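Local coordinates for protein dTDP-4-dehydrorhamnose reductase (Sulfolobus tokodaii, PDB 2GGS) that binds NADPH in a Rossmann-type fold and probably acts as an oxidoreductase that reduces dTDP-4-dehydrorhamnose, at residues L197-T202 and K257-D262. Numbering follows the deposited sequence.
Sequences LELRKT and KILSTD
Ile258 meets Leu199 and Lys201 with its two separate methyl ends, a worked example of how one branched residue can bridge the last helical turn and the loop after it through apolar contact, with no hydrogen bond between residues 197-202 and 257-262. Its CG2 branch lies against CD1 of Leu199 at 3.5 Å, the two side chains slanting across one another. The other branch runs out to CD1, which meets the end of Lys201 head on, 3.7 Å from NZ and 3.8 Å from CD. The lysine chain is bent at chi2 (-128°) and chi3 (77°), which lays CD as well as the amine NZ against the isoleucine methyl. Leu259 adds a looser apolar touch, its CD2 4.3 Å from CD1 of Leu199. The backbones stay well apart, with 143 Å² buried in all. A Schellman motif ends helix 186-199 at Arg200, which has positive phi and whose N bonds to Leu197 O at 3.0 Å; the chain then turns into strand 203-206, the edge of the seven-stranded parallel Rossmann sheet. Just past helix 253-258, Leu259 packs on Ala192 and Leu196 of helix 186-199, while Glu195 accepts hydrogen bonds from Ser260 N and Thr261 N, fastening this late segment along the helix that leads into the edge strand.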
loop_
_atom_site.group_PDB
_atom_site.type_symbol
_atom_site.label_atom_id
_atom_site.label_comp_id
_atom_site.label_asym_id
_atom_site.label_seq_id
_atom_site.Cartn_x
_atom_site.Cartn_y
_atom_site.Cartn_z
ATOM N N LEU A 197 -0.026 -11.939 10.375
ATOM C CA LEU A 197 0.667 -11.651 11.634
ATOM C C LEU A 197 0.708 -12.831 12.564
ATOM O O LEU A 197 1.789 -13.199 13.045
ATOM C CB LEU A 197 -0.023 -10.503 12.373
ATOM C CG LEU A 197 0.196 -9.124 11.769
ATOM C CD1 LEU A 197 -0.045 -8.061 12.824
ATOM C CD2 LEU A 197 1.599 -9.010 11.212
ATOM N N GLU A 198 -0.482 -13.369 12.845
ATOM C CA GLU A 198 -0.639 -14.520 13.717
ATOM C C GLU A 198 0.305 -15.609 13.259
ATOM O O GLU A 198 0.906 -16.271 14.089
ATOM C CB GLU A 198 -2.111 -15.051 13.778
ATOM C CG GLU A 198 -3.154 -14.390 12.840
ATOM C CD GLU A 198 -4.181 -15.380 12.182
ATOM O OE1 GLU A 198 -5.414 -15.255 12.466
ATOM O OE2 GLU A 198 -3.768 -16.249 11.354
ATOM N N LEU A 199 0.447 -15.762 11.935
ATOM C CA LEU A 199 1.251 -16.824 11.315
ATOM C C LEU A 199 2.762 -16.610 11.342
ATOM O O LEU A 199 3.513 -17.558 11.111
ATOM C CB LEU A 199 0.795 -17.072 9.873
ATOM C CG LEU A 199 -0.642 -17.566 9.684
ATOM C CD1 LEU A 199 -1.018 -17.576 8.229
ATOM C CD2 LEU A 199 -0.870 -18.947 10.315
ATOM N N ARG A 200 3.216 -15.384 11.604
ATOM C CA ARG A 200 4.658 -15.061 11.585
ATOM C C ARG A 200 5.367 -15.491 10.291
ATOM O O ARG A 200 6.521 -15.904 10.292
ATOM C CB ARG A 200 5.400 -15.572 12.845
ATOM C CG ARG A 200 5.240 -14.656 14.029
ATOM C CD ARG A 200 6.556 -14.428 14.789
ATOM N NE ARG A 200 6.449 -13.428 15.875
ATOM C CZ ARG A 200 5.435 -12.571 16.055
ATOM N NH1 ARG A 200 4.394 -12.541 15.229
ATOM N NH2 ARG A 200 5.454 -11.726 17.077
ATOM N N LYS A 201 4.644 -15.370 9.174
ATOM C CA LYS A 201 5.223 -15.533 7.847
ATOM C C LYS A 201 6.431 -14.610 7.609
ATOM O O LYS A 201 6.452 -13.482 8.091
ATOM C CB LYS A 201 4.157 -15.251 6.796
ATOM C CG LYS A 201 3.371 -16.463 6.388
ATOM C CD LYS A 201 3.364 -16.606 4.871
ATOM C CE LYS A 201 4.704 -17.158 4.406
ATOM N NZ LYS A 201 4.699 -17.767 3.068
ATOM N N THR A 202 7.417 -15.113 6.867
ATOM C CA THR A 202 8.623 -14.368 6.482
ATOM C C THR A 202 8.810 -14.487 4.968
ATOM O O THR A 202 8.127 -15.303 4.320
ATOM C CB THR A 202 9.904 -14.829 7.255
ATOM O OG1 THR A 202 10.222 -16.190 6.928
ATOM C CG2 THR A 202 9.730 -14.708 8.770
ATOM N N LYS A 257 -3.857 -19.450 -0.918
ATOM C CA LYS A 257 -3.748 -20.743 -0.199
ATOM C C LYS A 257 -3.603 -20.585 1.318
ATOM O O LYS A 257 -4.272 -21.237 2.093
ATOM C CB LYS A 257 -2.613 -21.595 -0.755
ATOM C CG LYS A 257 -2.766 -21.891 -2.237
ATOM C CD LYS A 257 -1.607 -22.748 -2.725
ATOM C CE LYS A 257 -1.750 -23.053 -4.219
ATOM N NZ LYS A 257 -3.032 -23.749 -4.486
ATOM N N ILE A 258 -2.741 -19.668 1.739
ATOM C CA ILE A 258 -2.419 -19.471 3.152
ATOM C C ILE A 258 -3.589 -18.918 3.970
ATOM O O ILE A 258 -3.869 -19.349 5.102
ATOM C CB ILE A 258 -1.214 -18.521 3.271
ATOM C CG1 ILE A 258 0.049 -19.216 2.783
ATOM C CG2 ILE A 258 -1.047 -17.990 4.722
ATOM C CD1 ILE A 258 1.115 -18.265 2.258
ATOM N N LEU A 259 -4.272 -17.934 3.401
ATOM C CA LEU A 259 -5.244 -17.191 4.154
ATOM C C LEU A 259 -6.657 -17.727 3.973
ATOM O O LEU A 259 -7.047 -18.172 2.875
ATOM C CB LEU A 259 -5.168 -15.715 3.756
ATOM C CG LEU A 259 -3.771 -15.114 3.925
ATOM C CD1 LEU A 259 -3.798 -13.671 3.485
ATOM C CD2 LEU A 259 -3.237 -15.216 5.365
ATOM N N SER A 260 -7.431 -17.665 5.052
ATOM C CA SER A 260 -8.830 -18.116 4.988
ATOM C C SER A 260 -9.731 -17.127 4.276
ATOM O O SER A 260 -10.589 -17.530 3.465
ATOM C CB SER A 260 -9.376 -18.384 6.381
ATOM O OG SER A 260 -8.548 -19.332 7.012
ATOM N N THR A 261 -9.515 -15.847 4.573
ATOM C CA THR A 261 -10.378 -14.743 4.126
ATOM C C THR A 261 -10.266 -14.416 2.632
ATOM O O THR A 261 -9.174 -14.444 2.069
ATOM C CB THR A 261 -10.091 -13.447 4.932
ATOM O OG1 THR A 261 -11.188 -12.530 4.780
ATOM C CG2 THR A 261 -8.743 -12.741 4.491
ATOM N N ASP A 262 -11.404 -14.124 2.001
ATOM C CA ASP A 262 -11.407 -13.661 0.614
ATOM C C ASP A 262 -11.034 -12.179 0.633
ATOM O O ASP A 262 -11.893 -11.320 0.806
ATOM C CB ASP A 262 -12.787 -13.858 -0.057
ATOM C CG ASP A 262 -12.834 -13.322 -1.469
ATOM O OD1 ASP A 262 -11.930 -12.565 -1.852
ATOM O OD2 ASP A 262 -13.762 -13.662 -2.256
#